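Local coordinates for DNA mimic protein DMP12 (Neisseria meningitidis MC58, PDB 3W1O), which acts as a DNA mimic that binds the dimeric histone-like protein HU, occupies its DNA-binding sites and so partially keeps it off DNA, at residues I9-D14 and E106-N111; E85-S90 and N100-L105; Q49-W54 and S93-V98; S58-N63 and L81-K86. All blocks are in the same frame, centred on the assembly; numbering follows the deposited sequence.

Contact 1. Residues I9-D14 and E106-N111; sequences IFCLKD and EYAIKN. With MG (magnesium ion), chain C.
The amide nitrogen ND2 of Asn111 sits over the centre of one face of the Tyr107 ring, 3.3 Å above its plane, while the backbone N of Asp14 meets the ring system at its edge, near the plane, where the hydroxyl projects. This is a strand-exit loop packed on the last turns of a helix: the chain leaves strand 7-10 of the antiparallel sheet and runs along helix 96-111. Tyr107 stands with CG anti to its backbone N (chi1 -172°), which carries the phenol across to the loop. There Asp14 N donates to Tyr107 OH in a short, nearly straight bond of 2.6 Å (165°). Cys11 SG, held in the crowded position between its own N and carbonyl carbon, approaches the ring obliquely and comes within 3.6 Å of Tyr107 CD2, a sulfur-aromatic contact; it also rests on the Ala108 methyl. Leu12 O is buried beside Tyr107 CE2. Asn111 is steadied by its own helix, ND2 donating to Tyr107 O, an oxygen that also takes Asn111 N. Tyr107 also touches Glu35 and Thr36, and Trp27 of helix 21-30 covers Leu12 and Lys13. At the outer end Asp14 OD1 binds the magnesium ion at 2.2 Å, and two of the four metal-bound waters donate to Asn111, one to its O and one to OD1, the latter at 2.7 Å from the water oxygen.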
# COMPACT_ATOMS: atom_id res chain seq x y z
N ILE A 9 -2.78 -2.81 1.29
CA ILE A 9 -1.94 -1.61 1.47
C ILE A 9 -2.95 -0.56 1.87
O ILE A 9 -3.91 -0.34 1.12
CB ILE A 9 -1.27 -1.25 0.17
CG1 ILE A 9 -0.27 -2.37 -0.22
CG2 ILE A 9 -0.63 0.18 0.27
CD1 ILE A 9 0.49 -2.16 -1.54
N PHE A 10 -2.79 0.05 3.03
CA PHE A 10 -3.83 0.97 3.45
C PHE A 10 -3.35 2.03 4.45
O PHE A 10 -2.23 1.89 5.03
CB PHE A 10 -5.01 0.19 4.07
CG PHE A 10 -4.76 -0.32 5.48
CD1 PHE A 10 -5.16 0.42 6.60
CD2 PHE A 10 -4.09 -1.53 5.67
CE1 PHE A 10 -4.86 -0.06 7.93
CE2 PHE A 10 -3.81 -1.99 6.97
CZ PHE A 10 -4.22 -1.24 8.09
N CYS A 11 -4.23 3.02 4.67
CA CYS A 11 -4.13 3.87 5.87
C CYS A 11 -5.52 4.00 6.41
O CYS A 11 -6.50 3.60 5.76
CB CYS A 11 -3.46 5.23 5.54
SG CYS A 11 -4.44 6.24 4.41
N LEU A 12 -5.64 4.45 7.66
CA LEU A 12 -6.90 4.79 8.22
C LEU A 12 -7.47 6.01 7.52
O LEU A 12 -6.72 6.89 7.02
CB LEU A 12 -6.76 5.10 9.69
CG LEU A 12 -6.22 3.92 10.49
CD1 LEU A 12 -6.24 4.17 12.02
CD2 LEU A 12 -7.02 2.69 10.15
N LYS A 13 -8.78 6.09 7.54
CA LYS A 13 -9.49 7.29 7.14
C LYS A 13 -9.26 8.46 8.09
O LYS A 13 -8.99 8.26 9.26
CB LYS A 13 -10.97 7.01 7.14
CG LYS A 13 -11.40 6.36 5.87
CD LYS A 13 -12.79 5.84 6.07
CE LYS A 13 -13.52 5.77 4.79
NZ LYS A 13 -14.96 5.65 5.19
N ASP A 14 -9.44 9.65 7.54
CA ASP A 14 -9.36 10.92 8.25
C ASP A 14 -9.99 10.85 9.64
O ASP A 14 -9.34 11.19 10.64
CB ASP A 14 -10.02 12.02 7.40
CG ASP A 14 -10.00 13.38 8.08
OD1 ASP A 14 -9.14 13.60 8.97
OD2 ASP A 14 -10.85 14.23 7.71
N GLU A 106 -1.26 9.32 -1.49
CA GLU A 106 -1.69 10.74 -1.45
C GLU A 106 -2.57 11.05 -0.26
O GLU A 106 -2.40 12.11 0.40
CB GLU A 106 -2.42 11.10 -2.76
CG GLU A 106 -1.48 11.09 -3.93
CD GLU A 106 -2.12 11.46 -5.25
OE1 GLU A 106 -3.36 11.50 -5.31
OE2 GLU A 106 -1.37 11.69 -6.23
N TYR A 107 -3.50 10.15 0.05
CA TYR A 107 -4.41 10.39 1.13
C TYR A 107 -3.61 10.45 2.44
O TYR A 107 -3.92 11.23 3.36
CB TYR A 107 -5.42 9.24 1.23
CG TYR A 107 -6.54 9.45 2.20
CD1 TYR A 107 -7.81 9.82 1.78
CD2 TYR A 107 -6.35 9.23 3.57
CE1 TYR A 107 -8.89 9.98 2.68
CE2 TYR A 107 -7.40 9.44 4.47
CZ TYR A 107 -8.64 9.78 4.04
OH TYR A 107 -9.64 9.95 4.95
N ALA A 108 -2.64 9.56 2.56
CA ALA A 108 -1.87 9.44 3.82
C ALA A 108 -1.03 10.69 3.97
O ALA A 108 -0.84 11.16 5.08
CB ALA A 108 -0.97 8.22 3.79
N ILE A 109 -0.49 11.17 2.86
CA ILE A 109 0.25 12.45 2.89
C ILE A 109 -0.68 13.54 3.34
O ILE A 109 -0.37 14.27 4.30
CB ILE A 109 0.90 12.83 1.57
CG1 ILE A 109 2.04 11.88 1.21
CG2 ILE A 109 1.45 14.27 1.62
CD1 ILE A 109 3.06 11.73 2.33
N LYS A 110 -1.83 13.66 2.67
CA LYS A 110 -2.76 14.73 2.99
C LYS A 110 -3.32 14.67 4.40
O LYS A 110 -3.60 15.72 5.01
CB LYS A 110 -3.93 14.75 2.01
CG LYS A 110 -4.94 15.93 2.24
CD LYS A 110 -4.22 17.29 2.47
CE LYS A 110 -5.17 18.50 2.39
NZ LYS A 110 -5.89 18.77 3.69
N ASN A 111 -3.50 13.47 4.93
CA ASN A 111 -4.16 13.35 6.21
C ASN A 111 -3.25 12.86 7.34
O ASN A 111 -3.74 12.47 8.38
CB ASN A 111 -5.41 12.45 6.06
CG ASN A 111 -6.49 13.12 5.24
OD1 ASN A 111 -7.14 14.06 5.71
ND2 ASN A 111 -6.65 12.69 3.98
MG MG C . -7.63 14.72 10.13
O HOH W 1 -6.35 12.92 9.54
O HOH W 2 -6.71 15.29 8.12
O HOH W 3 -5.87 15.55 11.23
O HOH W 4 -8.35 16.69 9.53

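Contact 2. Residues E85-S90 and N100-L105; sequences EKLQNS and NIIHVL
Helices 77-88 and 96-111, an antiparallel pair joined as a helical hairpin by residues 89-95, pack here through apolar side chains, and no hydrogen bond crosses the contact. Leu87 is central. Its chi1 (-60°) and chi2 (-175°) together bring CD1 to the opposite helix, where it touches Ile101 CG2 at 3.6 Å with the two side chains crossing at about a right angle. Ile102 instead slides past Leu87 in the opposite direction, laying its CG1 3.8 Å from Leu87 CB. Leu105, one turn further on from Ile101, adds a looser touch, its CD1 4.4 Å from Leu87 CD1. Gln88 contributes through its aliphatic part: its extended chain crosses Ile102 obliquely, with CG 3.9 Å from Ile102 CD1. Hydrogen bonds within segment 85-90 finish the first helix. Leu87 O accepts twice, from Ser90 N and, on an in-plane lone pair, from Ser90 OG at 2.7 Å, which ties the turn after Gln88 back to the helix end. Around this helix pair, Leu87 also reaches Leu53 of helix 53-61 and Val98, Leu105 packs on Ile80 of helix 77-88, and Val104 faces Val38 of strand 37-40.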
# COMPACT_ATOMS: atom_id res chain seq x y z
N GLU A 85 6.43 8.84 -5.85
CA GLU A 85 7.19 9.33 -6.99
C GLU A 85 7.56 8.19 -7.93
O GLU A 85 7.36 8.35 -9.14
CB GLU A 85 8.46 10.07 -6.55
CG GLU A 85 8.95 11.12 -7.56
CD GLU A 85 7.91 12.23 -7.80
OE1 GLU A 85 7.36 12.75 -6.79
OE2 GLU A 85 7.64 12.57 -8.98
N LYS A 86 8.09 7.09 -7.39
CA LYS A 86 8.50 5.91 -8.19
C LYS A 86 7.30 5.43 -9.03
O LYS A 86 7.41 5.14 -10.23
CB LYS A 86 8.97 4.74 -7.32
CG LYS A 86 10.30 4.86 -6.62
CD LYS A 86 11.44 4.50 -7.53
CE LYS A 86 12.76 5.00 -6.95
NZ LYS A 86 13.86 4.62 -7.88
N LEU A 87 6.16 5.33 -8.37
CA LEU A 87 4.99 4.82 -9.10
C LEU A 87 4.46 5.79 -10.17
O LEU A 87 4.04 5.35 -11.24
CB LEU A 87 3.87 4.45 -8.14
CG LEU A 87 4.19 3.37 -7.11
CD1 LEU A 87 2.95 3.01 -6.29
CD2 LEU A 87 4.69 2.15 -7.77
N GLN A 88 4.40 7.07 -9.83
CA GLN A 88 3.91 8.11 -10.76
C GLN A 88 4.78 8.20 -12.01
O GLN A 88 4.29 8.50 -13.08
CB GLN A 88 3.87 9.47 -10.06
CG GLN A 88 2.63 9.62 -9.21
CD GLN A 88 2.65 10.86 -8.37
OE1 GLN A 88 3.72 11.41 -8.07
NE2 GLN A 88 1.49 11.31 -7.97
N ASN A 89 6.07 7.89 -11.85
CA ASN A 89 7.02 7.92 -12.96
C ASN A 89 7.21 6.61 -13.69
O ASN A 89 8.00 6.55 -14.63
CB ASN A 89 8.39 8.50 -12.52
CG ASN A 89 8.31 9.96 -12.12
OD1 ASN A 89 8.95 10.38 -11.16
ND2 ASN A 89 7.50 10.73 -12.84
N SER A 90 6.45 5.57 -13.30
CA SER A 90 6.64 4.22 -13.80
C SER A 90 5.93 3.97 -15.11
O SER A 90 5.11 4.78 -15.54
CB SER A 90 6.15 3.19 -12.78
OG SER A 90 4.73 3.21 -12.68
N ASN A 100 -4.52 3.03 -7.62
CA ASN A 100 -5.12 2.83 -6.34
C ASN A 100 -4.08 2.93 -5.21
O ASN A 100 -4.39 3.46 -4.15
CB ASN A 100 -5.84 1.49 -6.31
CG ASN A 100 -7.13 1.52 -7.12
OD1 ASN A 100 -7.69 2.59 -7.32
ND2 ASN A 100 -7.56 0.38 -7.59
N ILE A 101 -2.90 2.39 -5.46
CA ILE A 101 -1.84 2.46 -4.42
C ILE A 101 -1.43 3.91 -4.30
O ILE A 101 -1.38 4.46 -3.19
CB ILE A 101 -0.62 1.58 -4.78
CG1 ILE A 101 -1.01 0.11 -4.65
CG2 ILE A 101 0.56 1.88 -3.84
CD1 ILE A 101 0.07 -0.87 -5.20
N ILE A 102 -1.26 4.58 -5.44
CA ILE A 102 -0.92 6.01 -5.41
C ILE A 102 -1.92 6.82 -4.59
O ILE A 102 -1.56 7.73 -3.81
CB ILE A 102 -0.77 6.58 -6.84
CG1 ILE A 102 0.52 6.08 -7.50
CG2 ILE A 102 -0.80 8.12 -6.81
CD1 ILE A 102 0.55 6.35 -9.06
N HIS A 103 -3.19 6.46 -4.73
CA HIS A 103 -4.20 7.23 -4.05
C HIS A 103 -4.11 7.10 -2.53
O HIS A 103 -4.36 8.08 -1.79
CB HIS A 103 -5.60 6.78 -4.45
CG HIS A 103 -6.64 7.69 -3.92
ND1 HIS A 103 -6.79 8.98 -4.38
CD2 HIS A 103 -7.50 7.55 -2.88
CE1 HIS A 103 -7.75 9.58 -3.69
NE2 HIS A 103 -8.20 8.73 -2.77
N VAL A 104 -3.87 5.86 -2.07
CA VAL A 104 -3.64 5.66 -0.62
C VAL A 104 -2.48 6.49 -0.15
O VAL A 104 -2.57 7.15 0.88
CB VAL A 104 -3.33 4.19 -0.31
CG1 VAL A 104 -2.96 4.05 1.24
CG2 VAL A 104 -4.60 3.38 -0.66
N LEU A 105 -1.42 6.50 -0.92
CA LEU A 105 -0.24 7.30 -0.57
C LEU A 105 -0.59 8.80 -0.48
O LEU A 105 -0.28 9.48 0.51
CB LEU A 105 0.91 7.03 -1.55
CG LEU A 105 1.35 5.55 -1.68
CD1 LEU A 105 2.47 5.44 -2.70
CD2 LEU A 105 1.75 4.95 -0.31

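Contact 3. Residues Q49-W54 and S93-V98; sequences QNRGLW and STEPLV
Arg51 and Glu95 reach toward each other tip to tip and meet in an end-on, two-pronged salt bridge. Arg51 NH2 donates to Glu95 OE2 at 2.8 Å, almost straight (169°) and close to the guanidinium plane; Arg51 NH1 donates to Glu95 OE1 at 2.9 Å, more bent and tilted out of that plane. Both oxygens use their syn lone pairs, although the guanidinium and carboxylate planes are turned 36° apart. The arginine chain bends at chi3 to present this end, whereas the glutamate is extended beyond CG. Glu95 OE1 is also bonded by Tyr48 OH, so a second partner helps to fix the carboxylate. Alongside the ion pair the packing is apolar. Leu53 and Leu97, both with CG anti to the backbone N, cross obliquely and touch through their CD2 methyls at 4.1 Å, while Leu53 CD1 lies 4.2 Å from Val98 CG2. Trp54 CH2 only brushes Leu97 CD2, and its indole NE1 is held by Ile45 O. Gly52 joins helices 42-51 and 53-61: a Schellman motif with positive phi (94°) ends the first helix, and the same residue is at the N-cap position of the second. Glu95 holds the N-cap position of helix 96-111. The contact thus brings this helix start against the 42-51/53-61 corner, which helix 77-88 adjoins, with Phe92 of the preceding loop beside Arg51, Leu53 and Val98, and with Val38 and Ile40 of strand 37-40 beside Leu97.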
# COMPACT_ATOMS: atom_id res chain seq x y z
N GLN A 49 4.24 -8.60 -9.84
CA GLN A 49 5.61 -9.10 -9.59
C GLN A 49 6.36 -9.18 -10.92
O GLN A 49 7.44 -8.61 -11.09
CB GLN A 49 5.52 -10.50 -8.95
CG GLN A 49 6.87 -11.21 -8.84
CD GLN A 49 7.93 -10.37 -8.08
OE1 GLN A 49 9.06 -10.21 -8.54
NE2 GLN A 49 7.56 -9.86 -6.93
N ASN A 50 5.76 -9.89 -11.87
CA ASN A 50 6.43 -10.16 -13.15
C ASN A 50 6.57 -8.90 -14.02
O ASN A 50 7.32 -8.87 -14.99
CB ASN A 50 5.74 -11.33 -13.88
CG ASN A 50 5.85 -12.65 -13.09
OD1 ASN A 50 6.85 -12.89 -12.40
ND2 ASN A 50 4.83 -13.48 -13.17
N ARG A 51 5.89 -7.84 -13.64
CA ARG A 51 6.06 -6.57 -14.34
C ARG A 51 6.94 -5.58 -13.63
O ARG A 51 7.23 -4.49 -14.14
CB ARG A 51 4.72 -6.01 -14.67
CG ARG A 51 4.15 -6.88 -15.78
CD ARG A 51 2.84 -6.37 -16.28
NE ARG A 51 3.03 -5.04 -16.82
CZ ARG A 51 2.08 -4.13 -16.81
NH1 ARG A 51 0.89 -4.47 -16.30
NH2 ARG A 51 2.31 -2.91 -17.29
N GLY A 52 7.36 -5.96 -12.43
CA GLY A 52 8.34 -5.18 -11.69
C GLY A 52 7.80 -4.16 -10.70
O GLY A 52 8.57 -3.35 -10.19
N LEU A 53 6.50 -4.22 -10.39
CA LEU A 53 5.90 -3.30 -9.44
C LEU A 53 6.53 -3.40 -8.02
O LEU A 53 6.84 -2.39 -7.38
CB LEU A 53 4.38 -3.47 -9.39
CG LEU A 53 3.64 -2.63 -8.30
CD1 LEU A 53 3.89 -1.07 -8.50
CD2 LEU A 53 2.14 -2.88 -8.31
N TRP A 54 6.70 -4.62 -7.50
CA TRP A 54 7.14 -4.75 -6.13
C TRP A 54 8.60 -4.40 -6.07
O TRP A 54 9.06 -3.76 -5.10
CB TRP A 54 6.85 -6.15 -5.56
CG TRP A 54 5.44 -6.58 -5.83
CD1 TRP A 54 5.05 -7.72 -6.45
CD2 TRP A 54 4.23 -5.85 -5.55
NE1 TRP A 54 3.69 -7.78 -6.58
CE2 TRP A 54 3.15 -6.64 -6.02
CE3 TRP A 54 3.96 -4.62 -4.92
CZ2 TRP A 54 1.83 -6.25 -5.89
CZ3 TRP A 54 2.62 -4.23 -4.79
CH2 TRP A 54 1.59 -5.04 -5.27
N SER A 93 2.03 3.59 -14.56
CA SER A 93 1.54 4.59 -13.62
C SER A 93 0.06 4.90 -13.84
O SER A 93 -0.55 5.58 -13.02
CB SER A 93 2.33 5.88 -13.79
OG SER A 93 2.03 6.46 -15.08
N THR A 94 -0.51 4.45 -14.96
CA THR A 94 -1.92 4.68 -15.18
C THR A 94 -2.77 3.45 -14.97
O THR A 94 -3.99 3.51 -15.18
CB THR A 94 -2.21 5.27 -16.60
OG1 THR A 94 -1.94 4.29 -17.61
CG2 THR A 94 -1.38 6.51 -16.82
N GLU A 95 -2.18 2.35 -14.53
CA GLU A 95 -2.97 1.14 -14.43
C GLU A 95 -3.71 1.17 -13.10
O GLU A 95 -3.24 1.77 -12.15
CB GLU A 95 -2.05 -0.06 -14.59
CG GLU A 95 -1.49 -0.07 -15.99
CD GLU A 95 -0.62 -1.26 -16.27
OE1 GLU A 95 -0.62 -2.20 -15.46
OE2 GLU A 95 0.07 -1.23 -17.33
N PRO A 96 -4.93 0.61 -13.07
CA PRO A 96 -5.76 0.82 -11.86
C PRO A 96 -5.08 0.46 -10.58
O PRO A 96 -5.17 1.24 -9.65
CB PRO A 96 -6.98 -0.09 -12.10
CG PRO A 96 -7.09 -0.05 -13.68
CD PRO A 96 -5.66 -0.09 -14.16
N LEU A 97 -4.43 -0.71 -10.47
CA LEU A 97 -3.85 -1.04 -9.17
C LEU A 97 -2.81 0.01 -8.74
O LEU A 97 -2.73 0.38 -7.56
CB LEU A 97 -3.19 -2.43 -9.23
CG LEU A 97 -2.42 -2.86 -7.96
CD1 LEU A 97 -3.42 -2.99 -6.81
CD2 LEU A 97 -1.69 -4.20 -8.20
N VAL A 98 -1.99 0.46 -9.69
CA VAL A 98 -0.97 1.43 -9.37
C VAL A 98 -1.62 2.74 -8.99
O VAL A 98 -1.20 3.36 -8.03
CB VAL A 98 0.05 1.60 -10.54
CG1 VAL A 98 1.15 2.63 -10.16
CG2 VAL A 98 0.67 0.20 -10.88

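Contact 4. Residues S58-N63 and L81-K86; sequences SEITDN and LAVKEK
Two helices, 53-61 and 77-88, pack here near the surface of this helix-rich alpha+beta protein with a four-stranded antiparallel sheet, and Ile60 fills the close part of the interface. The backbones come nearest at Ile60 and Val83, whose CA atoms are 6.3 Å apart. Ile60 has CG1 anti to the carbonyl carbon and CG2 anti to the backbone N, and this splays its branches over the second helix: CB meets Val83 CG2 at 3.6 Å, and CG2 rests 3.7 Å from the Ala82 methyl. CD1 turns along the helix and reaches Lys86 CE at 3.7 Å, so the isoleucine spans one full turn, from Ala82 to Lys86, with the lysine's aliphatic part closing the row. Thr61 touches the same Val83 methyl more loosely, CG2 to CG2 at 4.4 Å. Val83 also packs on Leu105, which links this surface contact to helix 96-111.

The outer side is polar. Glu59 is exposed, and its extended chain crosses Lys86 at about a right angle; Lys86 bends at chi2 (-83°), then runs on extended, so that its CG and CE pass Ile60 and NZ carries on to the carboxylate. The link between them is a single salt bridge through one oxygen. Further along the chain the first helix ends: Asp62 leaves helical geometry with positive phi (62°), and Thr61 OG1 accepts from Asn63 N at 3.1 Å in an ST turn. In the salt bridge, Lys86 NZ stands a very short 2.4 Å from Glu59 OE1, nearly along the oxygen's C-O axis.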
# COMPACT_ATOMS: atom_id res chain seq x y z
N SER A 58 10.42 -1.86 -3.66
CA SER A 58 11.57 -2.32 -2.89
C SER A 58 12.76 -1.36 -3.02
O SER A 58 13.65 -1.34 -2.15
CB SER A 58 11.97 -3.69 -3.41
OG SER A 58 12.84 -3.50 -4.55
N GLU A 59 12.81 -0.59 -4.10
CA GLU A 59 13.89 0.40 -4.28
C GLU A 59 13.90 1.45 -3.17
O GLU A 59 14.96 1.97 -2.87
CB GLU A 59 13.76 1.10 -5.62
CG GLU A 59 14.16 0.23 -6.79
CD GLU A 59 14.10 0.97 -8.14
OE1 GLU A 59 14.18 2.23 -8.19
OE2 GLU A 59 13.97 0.27 -9.15
N ILE A 60 12.74 1.74 -2.59
CA ILE A 60 12.62 2.64 -1.47
C ILE A 60 12.62 1.89 -0.14
O ILE A 60 13.27 2.30 0.79
CB ILE A 60 11.29 3.53 -1.53
CG1 ILE A 60 11.18 4.33 -2.83
CG2 ILE A 60 11.16 4.45 -0.28
CD1 ILE A 60 12.53 5.10 -3.30
N THR A 61 11.87 0.78 -0.03
CA THR A 61 11.64 0.19 1.29
C THR A 61 12.67 -0.86 1.64
O THR A 61 12.83 -1.26 2.80
CB THR A 61 10.32 -0.51 1.33
OG1 THR A 61 10.34 -1.53 0.32
CG2 THR A 61 9.19 0.45 1.06
N ASP A 62 13.33 -1.36 0.61
CA ASP A 62 14.26 -2.48 0.72
C ASP A 62 13.63 -3.75 1.20
O ASP A 62 14.30 -4.61 1.75
CB ASP A 62 15.48 -2.14 1.57
CG ASP A 62 16.65 -1.91 0.72
OD1 ASP A 62 16.90 -0.72 0.38
OD2 ASP A 62 17.24 -2.96 0.29
N ASN A 63 12.33 -3.85 1.01
CA ASN A 63 11.59 -5.04 1.36
C ASN A 63 10.88 -5.51 0.10
O ASN A 63 10.84 -4.75 -0.87
CB ASN A 63 10.57 -4.68 2.44
CG ASN A 63 11.19 -4.65 3.83
OD1 ASN A 63 11.61 -5.69 4.34
ND2 ASN A 63 11.22 -3.46 4.46
N LEU A 81 6.24 9.41 0.15
CA LEU A 81 6.48 10.32 -0.95
C LEU A 81 7.41 9.70 -1.96
O LEU A 81 7.19 9.84 -3.15
CB LEU A 81 7.09 11.64 -0.44
CG LEU A 81 6.07 12.52 0.26
CD1 LEU A 81 6.77 13.60 1.10
CD2 LEU A 81 5.12 13.13 -0.77
N ALA A 82 8.47 9.04 -1.49
CA ALA A 82 9.45 8.40 -2.39
C ALA A 82 8.80 7.27 -3.23
O ALA A 82 9.08 7.15 -4.41
CB ALA A 82 10.61 7.85 -1.59
N VAL A 83 7.96 6.45 -2.60
CA VAL A 83 7.29 5.37 -3.35
C VAL A 83 6.31 5.98 -4.33
O VAL A 83 6.22 5.55 -5.50
CB VAL A 83 6.58 4.37 -2.40
CG1 VAL A 83 5.71 3.36 -3.20
CG2 VAL A 83 7.65 3.58 -1.62
N LYS A 84 5.59 7.00 -3.87
CA LYS A 84 4.61 7.66 -4.73
C LYS A 84 5.26 8.20 -6.01
O LYS A 84 4.71 8.05 -7.11
CB LYS A 84 3.88 8.76 -4.00
CG LYS A 84 2.89 9.47 -4.89
CD LYS A 84 1.96 10.29 -4.09
CE LYS A 84 2.66 11.45 -3.42
NZ LYS A 84 3.10 12.45 -4.42
N GLU A 85 6.43 8.84 -5.85
CA GLU A 85 7.19 9.33 -6.99
C GLU A 85 7.56 8.19 -7.93
O GLU A 85 7.36 8.35 -9.14
CB GLU A 85 8.46 10.07 -6.55
CG GLU A 85 8.95 11.12 -7.56
CD GLU A 85 7.91 12.23 -7.80
OE1 GLU A 85 7.36 12.75 -6.79
OE2 GLU A 85 7.64 12.57 -8.98
N LYS A 86 8.09 7.09 -7.39
CA LYS A 86 8.50 5.91 -8.19
C LYS A 86 7.30 5.43 -9.03
O LYS A 86 7.41 5.14 -10.23
CB LYS A 86 8.97 4.74 -7.32
CG LYS A 86 10.30 4.86 -6.62
CD LYS A 86 11.44 4.50 -7.53
CE LYS A 86 12.76 5.00 -6.95
NZ LYS A 86 13.86 4.62 -7.88

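In the fold
From the N terminus, the end of strand 7-10 and the loop after it form the first segment of contact 1, which closes the widest loop by joining the strand exit to the end of helix 96-111; the other three contacts lie within that loop. The corner at 49-54 opens contact 3, which closes at 93-98 and encloses contact 4, the pairing of helices 53-61 and 77-88. Contact 2 starts on 85-90, sharing Glu85 and Lys86 with contact 4, and crosses contact 3, since 93-98 falls between its segments. Helix 96-111 serves contacts 1, 2 and 3, placing contacts 1 and 3 on opposite sides of the chain's centre, about 20 Å apart between centres.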